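Local coordinates for protein fiber (Human adenovirus 35, PDB 2QLK) that forms the trimeric head, or knob, of the viral fibre and probably attaches the virus to its host-cell receptor CD46, at residues Cys34-Asn39 and Val62-Val67; Gly45-Val50 and Ile82-Tyr87; Leu49-Val52 and Leu57-Gly60; Thr96-Leu101 and Ser173-Ala178. One frame throughout, in Å; residues are numbered along the deposited sequence.

Interaction 1 (Cys34-Asn39 and Val62-Val67); sequences CQIVEN and VSLVGV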
loop_
_atom_site.group_PDB
_atom_site.type_symbol
_atom_site.label_atom_id
_atom_site.label_comp_id
_atom_site.label_asym_id
_atom_site.label_seq_id
_atom_site.Cartn_x
_atom_site.Cartn_y
_atom_site.Cartn_z
ATOM N N CYS A 34 13.716 1.649 20.653
ATOM C CA CYS A 34 14.190 2.858 19.977
ATOM C C CYS A 34 14.092 4.083 20.869
ATOM O O CYS A 34 13.476 4.041 21.918
ATOM C CB CYS A 34 13.431 3.080 18.664
ATOM S SG CYS A 34 11.674 3.241 18.849
ATOM N N GLN A 35 14.705 5.179 20.454
ATOM C CA GLN A 35 14.686 6.389 21.261
ATOM C C GLN A 35 14.065 7.524 20.475
ATOM O O GLN A 35 14.619 8.000 19.486
ATOM C CB GLN A 35 16.121 6.739 21.706
ATOM C CG GLN A 35 16.823 5.541 22.356
ATOM C CD GLN A 35 18.173 5.851 22.994
ATOM O OE1 GLN A 35 19.006 6.554 22.421
ATOM N NE2 GLN A 35 18.399 5.295 24.184
ATOM N N ILE A 36 12.900 7.943 20.935
ATOM C CA ILE A 36 12.150 9.012 20.298
ATOM C C ILE A 36 12.582 10.376 20.810
ATOM O O ILE A 36 12.723 11.320 20.036
ATOM C CB ILE A 36 10.632 8.813 20.545
ATOM C CG1 ILE A 36 10.160 7.599 19.731
ATOM C CG2 ILE A 36 9.840 10.071 20.143
ATOM C CD1 ILE A 36 8.881 6.996 20.233
ATOM N N VAL A 37 12.780 10.474 22.117
ATOM C CA VAL A 37 13.196 11.720 22.736
ATOM C C VAL A 37 14.719 11.768 22.729
ATOM O O VAL A 37 15.368 10.836 23.206
ATOM C CB VAL A 37 12.669 11.791 24.191
ATOM C CG1 VAL A 37 13.247 12.990 24.915
ATOM C CG2 VAL A 37 11.148 11.849 24.168
ATOM N N GLU A 38 15.306 12.826 22.172
ATOM C CA GLU A 38 16.756 12.879 22.166
ATOM C C GLU A 38 17.258 12.956 23.607
ATOM O O GLU A 38 16.567 13.478 24.492
ATOM C CB GLU A 38 17.269 14.052 21.316
ATOM C CG GLU A 38 16.822 15.436 21.720
ATOM C CD GLU A 38 17.220 16.481 20.677
ATOM O OE1 GLU A 38 17.616 16.086 19.555
ATOM O OE2 GLU A 38 17.127 17.692 20.975
ATOM N N ASN A 39 18.442 12.405 23.850
ATOM C CA ASN A 39 19.002 12.405 25.195
ATOM C C ASN A 39 18.024 11.732 26.150
ATOM O O ASN A 39 17.364 12.379 26.965
ATOM C CB ASN A 39 19.290 13.835 25.661
ATOM C CG ASN A 39 20.610 14.371 25.133
ATOM O OD1 ASN A 39 20.905 15.558 25.268
ATOM N ND2 ASN A 39 21.415 13.493 24.538
ATOM N N VAL A 62 5.518 -1.079 8.969
ATOM C CA VAL A 62 6.047 -0.354 10.089
ATOM C C VAL A 62 4.987 0.278 10.988
ATOM O O VAL A 62 4.067 0.946 10.523
ATOM C CB VAL A 62 7.087 0.719 9.595
ATOM C CG1 VAL A 62 6.400 1.816 8.760
ATOM C CG2 VAL A 62 7.838 1.334 10.803
ATOM N N SER A 63 5.112 0.039 12.287
ATOM C CA SER A 63 4.185 0.632 13.244
ATOM C C SER A 63 4.997 0.922 14.482
ATOM O O SER A 63 6.008 0.258 14.756
ATOM C CB SER A 63 2.991 -0.281 13.588
ATOM O OG SER A 63 3.412 -1.411 14.303
ATOM N N LEU A 64 4.552 1.937 15.215
ATOM C CA LEU A 64 5.235 2.390 16.398
ATOM C C LEU A 64 4.323 2.453 17.610
ATOM O O LEU A 64 3.160 2.804 17.491
ATOM C CB LEU A 64 5.813 3.782 16.104
ATOM C CG LEU A 64 6.671 4.508 17.135
ATOM C CD1 LEU A 64 7.838 3.605 17.594
ATOM C CD2 LEU A 64 7.211 5.767 16.496
ATOM N N VAL A 65 4.853 2.092 18.766
ATOM C CA VAL A 65 4.105 2.175 20.040
ATOM C C VAL A 65 4.981 2.946 21.071
ATOM O O VAL A 65 6.176 2.669 21.239
ATOM C CB VAL A 65 3.761 0.762 20.599
ATOM C CG1 VAL A 65 3.142 0.891 22.022
ATOM C CG2 VAL A 65 2.767 0.048 19.656
ATOM N N GLY A 66 4.401 3.920 21.747
ATOM C CA GLY A 66 5.195 4.689 22.699
ATOM C C GLY A 66 5.146 4.101 24.098
ATOM O O GLY A 66 4.086 3.623 24.517
ATOM N N VAL A 67 6.265 4.154 24.829
ATOM C CA VAL A 67 6.310 3.601 26.178
ATOM C C VAL A 67 6.448 4.628 27.300
ATOM O O VAL A 67 5.740 4.546 28.305
ATOM C CB VAL A 67 7.452 2.565 26.344
ATOM C CG1 VAL A 67 7.431 1.551 25.199
ATOM C CG2 VAL A 67 8.779 3.267 26.456
#

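Interaction 2 (Gly45-Val50 and Ile82-Tyr87); sequences GKLTLV and IQLRLY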
loop_
_atom_site.group_PDB
_atom_site.type_symbol
_atom_site.label_atom_id
_atom_site.label_comp_id
_atom_site.label_asym_id
_atom_site.label_seq_id
_atom_site.Cartn_x
_atom_site.Cartn_y
_atom_site.Cartn_z
ATOM N N GLY A 45 10.323 3.856 23.053
ATOM C CA GLY A 45 9.351 3.467 22.067
ATOM C C GLY A 45 9.532 2.044 21.590
ATOM O O GLY A 45 10.619 1.462 21.726
ATOM N N LYS A 46 8.455 1.481 21.044
ATOM C CA LYS A 46 8.486 0.124 20.503
ATOM C C LYS A 46 8.174 0.155 19.021
ATOM O O LYS A 46 7.041 0.366 18.612
ATOM C CB LYS A 46 7.474 -0.766 21.215
ATOM C CG LYS A 46 7.777 -0.960 22.684
ATOM C CD LYS A 46 6.617 -1.647 23.404
ATOM C CE LYS A 46 7.015 -2.060 24.833
ATOM N NZ LYS A 46 5.848 -2.555 25.648
ATOM N N LEU A 47 9.199 -0.041 18.221
ATOM C CA LEU A 47 9.048 -0.038 16.788
ATOM C C LEU A 47 8.968 -1.452 16.233
ATOM O O LEU A 47 9.833 -2.295 16.493
ATOM C CB LEU A 47 10.229 0.698 16.171
ATOM C CG LEU A 47 10.294 0.612 14.639
ATOM C CD1 LEU A 47 9.339 1.680 14.018
ATOM C CD2 LEU A 47 11.757 0.832 14.171
ATOM N N THR A 48 7.904 -1.717 15.491
ATOM C CA THR A 48 7.711 -3.010 14.834
ATOM C C THR A 48 7.958 -2.729 13.353
ATOM O O THR A 48 7.200 -1.997 12.692
ATOM C CB THR A 48 6.273 -3.536 14.993
ATOM O OG1 THR A 48 5.999 -3.761 16.382
ATOM C CG2 THR A 48 6.072 -4.840 14.192
ATOM N N LEU A 49 9.034 -3.302 12.844
ATOM C CA LEU A 49 9.403 -3.139 11.466
ATOM C C LEU A 49 9.604 -4.526 10.903
ATOM O O LEU A 49 10.337 -5.321 11.487
ATOM C CB LEU A 49 10.716 -2.383 11.363
ATOM C CG LEU A 49 11.346 -2.315 9.974
ATOM C CD1 LEU A 49 10.476 -1.484 9.009
ATOM C CD2 LEU A 49 12.713 -1.681 10.132
ATOM N N VAL A 50 8.941 -4.815 9.789
ATOM C CA VAL A 50 9.070 -6.077 9.124
ATOM C C VAL A 50 9.460 -5.812 7.667
ATOM O O VAL A 50 8.757 -5.112 6.941
ATOM C CB VAL A 50 7.768 -6.841 9.214
ATOM C CG1 VAL A 50 7.959 -8.272 8.674
ATOM C CG2 VAL A 50 7.304 -6.873 10.677
ATOM N N ILE A 82 7.989 12.813 15.013
ATOM C CA ILE A 82 8.745 11.712 15.540
ATOM C C ILE A 82 9.615 11.258 14.393
ATOM O O ILE A 82 9.139 11.112 13.261
ATOM C CB ILE A 82 7.826 10.596 15.962
ATOM C CG1 ILE A 82 6.970 11.086 17.143
ATOM C CG2 ILE A 82 8.646 9.323 16.237
ATOM C CD1 ILE A 82 5.904 10.109 17.600
ATOM N N GLN A 83 10.894 11.066 14.676
ATOM C CA GLN A 83 11.837 10.630 13.663
ATOM C C GLN A 83 12.638 9.451 14.174
ATOM O O GLN A 83 13.065 9.424 15.322
ATOM C CB GLN A 83 12.789 11.768 13.305
ATOM C CG GLN A 83 13.704 11.427 12.134
ATOM C CD GLN A 83 14.713 12.522 11.838
ATOM O OE1 GLN A 83 15.739 12.633 12.513
ATOM N NE2 GLN A 83 14.418 13.347 10.824
ATOM N N LEU A 84 12.847 8.465 13.319
ATOM C CA LEU A 84 13.609 7.292 13.717
ATOM C C LEU A 84 14.561 7.013 12.573
ATOM O O LEU A 84 14.130 6.753 11.445
ATOM C CB LEU A 84 12.670 6.100 13.947
ATOM C CG LEU A 84 12.315 5.526 15.331
ATOM C CD1 LEU A 84 12.875 6.372 16.498
ATOM C CD2 LEU A 84 10.812 5.378 15.425
ATOM N N ARG A 85 15.854 7.072 12.855
ATOM C CA ARG A 85 16.867 6.825 11.834
ATOM C C ARG A 85 17.565 5.481 11.996
ATOM O O ARG A 85 18.036 5.133 13.088
ATOM C CB ARG A 85 17.925 7.911 11.875
ATOM C CG ARG A 85 17.404 9.332 11.750
ATOM C CD ARG A 85 18.462 10.295 12.284
ATOM N NE ARG A 85 18.833 9.933 13.655
ATOM C CZ ARG A 85 20.003 10.204 14.228
ATOM N NH1 ARG A 85 20.953 10.853 13.557
ATOM N NH2 ARG A 85 20.231 9.809 15.477
ATOM N N LEU A 86 17.636 4.725 10.906
ATOM C CA LEU A 86 18.316 3.452 10.912
ATOM C C LEU A 86 19.525 3.577 9.992
ATOM O O LEU A 86 19.387 3.978 8.842
ATOM C CB LEU A 86 17.415 2.336 10.400
ATOM C CG LEU A 86 16.033 2.088 11.010
ATOM C CD1 LEU A 86 15.719 0.589 10.945
ATOM C CD2 LEU A 86 15.983 2.567 12.411
ATOM N N TYR A 87 20.712 3.253 10.500
ATOM C CA TYR A 87 21.910 3.315 9.664
ATOM C C TYR A 87 22.475 1.899 9.606
ATOM O O TYR A 87 22.550 1.207 10.629
ATOM C CB TYR A 87 22.933 4.287 10.246
ATOM C CG TYR A 87 22.465 5.728 10.331
ATOM C CD1 TYR A 87 22.203 6.468 9.183
ATOM C CD2 TYR A 87 22.296 6.356 11.566
ATOM C CE1 TYR A 87 21.784 7.812 9.264
ATOM C CE2 TYR A 87 21.886 7.697 11.662
ATOM C CZ TYR A 87 21.634 8.415 10.508
ATOM O OH TYR A 87 21.255 9.742 10.596
#

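Interaction 3 (Leu49-Val52 and Leu57-Gly60); sequences LVLV and LVNG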
loop_
_atom_site.group_PDB
_atom_site.type_symbol
_atom_site.label_atom_id
_atom_site.label_comp_id
_atom_site.label_asym_id
_atom_site.label_seq_id
_atom_site.Cartn_x
_atom_site.Cartn_y
_atom_site.Cartn_z
ATOM N N LEU A 49 9.034 -3.302 12.844
ATOM C CA LEU A 49 9.403 -3.139 11.466
ATOM C C LEU A 49 9.604 -4.526 10.903
ATOM O O LEU A 49 10.337 -5.321 11.487
ATOM C CB LEU A 49 10.716 -2.383 11.363
ATOM C CG LEU A 49 11.346 -2.315 9.974
ATOM C CD1 LEU A 49 10.476 -1.484 9.009
ATOM C CD2 LEU A 49 12.713 -1.681 10.132
ATOM N N VAL A 50 8.941 -4.815 9.789
ATOM C CA VAL A 50 9.070 -6.077 9.124
ATOM C C VAL A 50 9.460 -5.812 7.667
ATOM O O VAL A 50 8.757 -5.112 6.941
ATOM C CB VAL A 50 7.768 -6.841 9.214
ATOM C CG1 VAL A 50 7.959 -8.272 8.674
ATOM C CG2 VAL A 50 7.304 -6.873 10.677
ATOM N N LEU A 51 10.604 -6.354 7.261
ATOM C CA LEU A 51 11.111 -6.218 5.904
ATOM C C LEU A 51 11.170 -7.611 5.268
ATOM O O LEU A 51 11.807 -8.525 5.799
ATOM C CB LEU A 51 12.507 -5.602 5.922
ATOM C CG LEU A 51 12.660 -4.224 6.558
ATOM C CD1 LEU A 51 14.116 -3.856 6.667
ATOM C CD2 LEU A 51 11.944 -3.184 5.663
ATOM N N VAL A 52 10.476 -7.768 4.144
ATOM C CA VAL A 52 10.436 -9.030 3.428
ATOM C C VAL A 52 11.036 -8.887 2.028
ATOM O O VAL A 52 10.631 -8.010 1.247
ATOM C CB VAL A 52 8.988 -9.546 3.284
ATOM C CG1 VAL A 52 8.956 -10.739 2.322
ATOM C CG2 VAL A 52 8.415 -9.929 4.644
ATOM N N LEU A 57 12.138 -6.182 -4.984
ATOM C CA LEU A 57 11.472 -5.313 -4.015
ATOM C C LEU A 57 11.467 -5.803 -2.589
ATOM O O LEU A 57 11.339 -6.982 -2.343
ATOM C CB LEU A 57 10.014 -5.157 -4.397
ATOM C CG LEU A 57 9.460 -3.856 -4.965
ATOM C CD1 LEU A 57 10.473 -3.154 -5.842
ATOM C CD2 LEU A 57 8.173 -4.204 -5.703
ATOM N N VAL A 58 11.600 -4.883 -1.648
ATOM C CA VAL A 58 11.477 -5.246 -0.251
ATOM C C VAL A 58 10.045 -4.802 0.110
ATOM O O VAL A 58 9.638 -3.683 -0.220
ATOM C CB VAL A 58 12.474 -4.485 0.641
ATOM C CG1 VAL A 58 12.169 -4.757 2.093
ATOM C CG2 VAL A 58 13.895 -4.919 0.328
ATOM N N ASN A 59 9.275 -5.689 0.731
ATOM C CA ASN A 59 7.919 -5.375 1.165
ATOM C C ASN A 59 8.015 -5.046 2.644
ATOM O O ASN A 59 8.432 -5.880 3.444
ATOM C CB ASN A 59 6.975 -6.558 0.954
ATOM C CG ASN A 59 6.355 -6.573 -0.432
ATOM O OD1 ASN A 59 6.791 -5.849 -1.335
ATOM N ND2 ASN A 59 5.338 -7.406 -0.613
ATOM N N GLY A 60 7.638 -3.832 3.014
ATOM C CA GLY A 60 7.742 -3.445 4.405
ATOM C C GLY A 60 6.476 -3.123 5.165
ATOM O O GLY A 60 5.432 -2.796 4.588
#

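Interaction 4 (Thr96-Leu101 and Ser173-Ala178); sequences TEESDL and SNVAYA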
loop_
_atom_site.group_PDB
_atom_site.type_symbol
_atom_site.label_atom_id
_atom_site.label_comp_id
_atom_site.label_asym_id
_atom_site.label_seq_id
_atom_site.Cartn_x
_atom_site.Cartn_y
_atom_site.Cartn_z
ATOM N N THR A 96 23.597 0.191 15.627
ATOM C CA THR A 96 22.813 0.639 16.785
ATOM C C THR A 96 23.276 1.865 17.557
ATOM O O THR A 96 22.453 2.588 18.116
ATOM C CB THR A 96 22.617 -0.500 17.813
ATOM O OG1 THR A 96 23.891 -0.919 18.322
ATOM C CG2 THR A 96 21.912 -1.690 17.167
ATOM N N GLU A 97 24.578 2.108 17.610
ATOM C CA GLU A 97 25.054 3.272 18.336
ATOM C C GLU A 97 24.646 4.575 17.663
ATOM O O GLU A 97 24.342 5.545 18.339
ATOM C CB GLU A 97 26.575 3.229 18.468
ATOM C CG GLU A 97 27.104 2.125 19.371
ATOM C CD GLU A 97 28.589 1.884 19.162
ATOM O OE1 GLU A 97 29.274 2.813 18.668
ATOM O OE2 GLU A 97 29.069 0.773 19.496
ATOM N N GLU A 98 24.640 4.599 16.334
ATOM C CA GLU A 98 24.296 5.808 15.573
ATOM C C GLU A 98 22.815 5.908 15.232
ATOM O O GLU A 98 22.298 6.989 14.979
ATOM C CB GLU A 98 25.110 5.848 14.275
ATOM C CG GLU A 98 26.614 5.914 14.494
ATOM C CD GLU A 98 27.414 5.370 13.323
ATOM O OE1 GLU A 98 27.245 5.872 12.188
ATOM O OE2 GLU A 98 28.219 4.439 13.546
ATOM N N SER A 99 22.141 4.767 15.214
ATOM C CA SER A 99 20.710 4.708 14.899
ATOM C C SER A 99 19.822 4.938 16.124
ATOM O O SER A 99 20.255 4.735 17.255
ATOM C CB SER A 99 20.377 3.339 14.313
ATOM O OG SER A 99 21.170 3.053 13.168
ATOM N N ASP A 100 18.579 5.360 15.878
ATOM C CA ASP A 100 17.600 5.554 16.934
ATOM C C ASP A 100 17.037 4.187 17.353
ATOM O O ASP A 100 16.515 4.057 18.457
ATOM C CB ASP A 100 16.476 6.478 16.465
ATOM C CG ASP A 100 16.973 7.877 16.175
ATOM O OD1 ASP A 100 17.758 8.409 16.992
ATOM O OD2 ASP A 100 16.583 8.451 15.136
ATOM N N LEU A 101 17.124 3.182 16.467
ATOM C CA LEU A 101 16.694 1.811 16.797
ATOM C C LEU A 101 17.945 1.177 17.461
ATOM O O LEU A 101 18.990 1.079 16.825
ATOM C CB LEU A 101 16.340 1.016 15.530
ATOM C CG LEU A 101 16.049 -0.480 15.730
ATOM C CD1 LEU A 101 14.924 -0.646 16.741
ATOM C CD2 LEU A 101 15.637 -1.129 14.388
ATOM N N SER A 173 30.517 7.571 9.827
ATOM C CA SER A 173 31.229 6.301 9.836
ATOM C C SER A 173 31.262 5.577 8.496
ATOM O O SER A 173 31.483 6.181 7.442
ATOM C CB SER A 173 30.625 5.378 10.904
ATOM O OG SER A 173 29.287 5.033 10.591
ATOM N N ASN A 174 31.056 4.265 8.571
ATOM C CA ASN A 174 31.034 3.396 7.409
ATOM C C ASN A 174 29.567 3.026 7.143
ATOM O O ASN A 174 29.236 1.860 6.924
ATOM C CB ASN A 174 31.873 2.137 7.685
ATOM C CG ASN A 174 32.670 1.672 6.467
ATOM O OD1 ASN A 174 33.465 0.733 6.551
ATOM N ND2 ASN A 174 32.459 2.329 5.331
ATOM N N VAL A 175 28.690 4.032 7.197
ATOM C CA VAL A 175 27.263 3.841 6.925
ATOM C C VAL A 175 27.115 3.465 5.442
ATOM O O VAL A 175 27.388 4.276 4.567
ATOM C CB VAL A 175 26.456 5.147 7.166
ATOM C CG1 VAL A 175 25.002 4.934 6.785
ATOM C CG2 VAL A 175 26.567 5.590 8.610
ATOM N N ALA A 176 26.700 2.238 5.159
ATOM C CA ALA A 176 26.524 1.794 3.787
ATOM C C ALA A 176 25.084 2.017 3.296
ATOM O O ALA A 176 24.850 2.117 2.085
ATOM C CB ALA A 176 26.863 0.324 3.681
ATOM N N TYR A 177 24.129 2.073 4.233
ATOM C CA TYR A 177 22.707 2.262 3.908
ATOM C C TYR A 177 21.994 3.014 5.022
ATOM O O TYR A 177 22.463 3.032 6.153
ATOM C CB TYR A 177 22.026 0.911 3.735
ATOM C CG TYR A 177 22.712 0.031 2.742
ATOM C CD1 TYR A 177 22.536 0.226 1.378
ATOM C CD2 TYR A 177 23.577 -0.979 3.162
ATOM C CE1 TYR A 177 23.202 -0.562 0.449
ATOM C CE2 TYR A 177 24.251 -1.773 2.243
ATOM C CZ TYR A 177 24.056 -1.558 0.890
ATOM O OH TYR A 177 24.708 -2.342 -0.030
ATOM N N ALA A 178 20.862 3.635 4.698
ATOM C CA ALA A 178 20.080 4.364 5.691
ATOM C C ALA A 178 18.579 4.310 5.367
ATOM O O ALA A 178 18.178 4.346 4.204
ATOM C CB ALA A 178 20.543 5.827 5.778
#

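Interaction 1 (Cys34-Asn39 and Val62-Val67)
Cys-34 and Ile-36 meet Leu-64 through apolar side-chain contacts alone. Leu-64 brings one methyl to each of them. Its CD1 lies 4.1 Å from Cys-34 SG, and its CD2 lies 4.3 Å from Ile-36 CD1. The leucine CG is anti to the backbone N (chi1 -176°), which carries the fork out from strand 57-66 to the loop. The CB of Cys-34 does not point straight at the strand. Its SG, set between the backbone N and the carbonyl carbon (chi1 59°), is the atom that reaches Leu-64 CD1. Ile-36 does have its CB directed at the strand, and it reaches in with the end of its longer branch. The backbones stay well apart, the nearest pair of CA atoms being Ile-36 and Gly-66 at 8.5 Å. The contact is therefore light, and it depends on the ends of three side chains. Leu-64 gives up the most surface to it, then Ile-36, then Cys-34.

Polar bonds act on the loop side. Asp-44 grips two successive amides, with OD1 on Ile-36 N and OD2 on Val-37 N. These bonds hold the loop backbone where Ile-36 can turn to the strand.

More apolar groups surround the contact. Leu-64 also packs on Ile-82, Leu-84 and Trp-183 of the other sheet, and Cys-34 touches Leu-47 and Leu-84. The loop between strands 23-25 and 45-54 thus closes over one end of the hydrophobic interior. This is the AB loop of the adenovirus knob, an antiparallel beta sandwich.

Interaction 2 (Gly45-Val50 and Ile82-Tyr87)
Leu-47 and Leu-49, which reach across to Leu-84 and Leu-86, share a polar partner on their backbone side. Thr-26 OG1 is gripped by Leu-49 N in a hydrogen bond and by Leu-47 O in a weak one. These bonds hold the strand from beside it, while its leucines enter the interior.

Across the gap everything is apolar. Leu-49 and Leu-86 meet tip to tip, with CD2 of Leu-49 3.9 Å from CD1 of Leu-86. Their first torsions differ. Leu-49 has its CG anti to the backbone N (chi1 171°), whereas Leu-86 has its CG beside the backbone N (chi1 -54°), and in these positions the two methyls come together. Two residues earlier, Leu-47 CD1 is 4.2 Å from Leu-84 CD2. The backbones are far apart, with the CA atoms of Leu-47 and Leu-84 separated by 9.2 Å. Trp-183 packs on Leu-84, and Phe-181 packs on Leu-49.

Gln-83, Arg-85 and Tyr-87 point to the other face of strand 79-88. A face of the Arg-85 guanidinium lies over Tyr-87 CE2, which is 3.7 Å above its plane. Arg-85 NH1 comes to the ring edge and makes a weak bond of 3.2 Å to Tyr-87 OH. Arg-85 NE forms a salt bridge with Asp-100 OD2 at 3.1 Å.

With four buried leucines and no polar bond across the gap, the two sheets are held here by dispersion and the hydrophobic effect. The directional bonds run within each sheet or to its loops.

Interaction 3 (Leu49-Val52 and Leu57-Gly60)
Val-52 and Asn-59 pair in the antiparallel beta hairpin of strands 45-54 and 57-66, near its turn. They form a hydrogen-bonded pair, and each satisfies the other's backbone. Val-52 N donates to Asn-59 O at 2.9 Å. Asn-59 N donates to Val-52 O at 2.7 Å, and that bond is the straighter of the two, at 167°.

Leu-51 and Gly-60 form the next, non-hydrogen-bonded pair, so their polar atoms turn outward. On one flank, Leu-51 bonds to the backbone of Leu-24 in strand 23-25. On the other, Val-58 and Gly-60 bond to Tyr-207 and Phe-205 of strand 203-208. The hairpin is thus stitched to strands on both of its flanks. Within the hairpin, the backbone of Val-50 pairs with that of Tyr-61. Val-50 O also receives a CA-H...O contact from Gly-60 CA at 3.2 Å.

On one face, Leu-51 and Val-58 cross obliquely, with CD2 of the leucine 3.9 Å from CG1 of the valine. The face carrying Val-50, Val-52 and Asn-59 meets the second subunit of the trimer, where Val-50 packs on Leu-57 of that subunit.

Val-52 O has a further, softer partner besides Asn-59 N: Val-58 CA approaches it at 3.3 Å.

Interaction 4 (Thr96-Leu101 and Ser173-Ala178)
The loop between strands 157-166 and 177-186, the HI loop of the fibre knob, is tied by Ser-173 to Glu-98 in the loop that follows strand 79-88. Ser-173 OG donates a hydrogen bond to Glu-98 OE1 at 2.7 Å. The carboxylate oxygen receives it on its syn lone pair, the side of the other oxygen. OE2 of Glu-98 is therefore also near, 3.2 Å from Ser-173 OG. The hydroxyl approaches on the side where OE1 and OE2 both face it.

Glu-98 gets there with a long reach. Its CG lies beside the backbone N (chi1 -62°), and the chain is extended beyond it (chi2 155°). The CB of Ser-173 points at the glutamate. The backbones do not meet, for the CA atoms of Glu-98 and Ser-173 are 9.0 Å apart. Val-175 adds an apolar flank, with CG2 3.7 Å from Glu-98 OE1. One side of the carboxylate oxygen is thus against a methyl, while the serine proton would offset part of its charge.

The glutamate's loop is held in place by its own bonds. Ser-99 OG is gripped twice, by Tyr-87 N at 2.7 Å and by Leu-95 O.

Beyond the contact, the HI loop runs into strand 177-186. Ala-176 and Tyr-177 together face Phe-88 in a classic beta bulge. Strand 79-88 lies alongside as the neighbour in the sheet, and its Tyr-87 packs against both Glu-98 and Ala-178.

In the fold
Interactions 1 and 2 are buried and purely apolar across their gaps. They adjoin, for strands 45-54 and 57-66 are paired and Val-62 CG2 packs on Leu-47 CD1 at 3.6 Å. Interaction 2 joins the two sheets directly, while interaction 1 brings a loop to the same interior. Interaction 3 holds the same strand pair near its turn, about 20 Å from interaction 1 between centres. There the bonds are backbone bonds within one sheet, and other subunits cover the hairpin. Interaction 4 is partly exposed and joins two loops by one side-chain bond. It reaches interaction 1 through the backbone of Asp-100 and interaction 2 through strand 79-88.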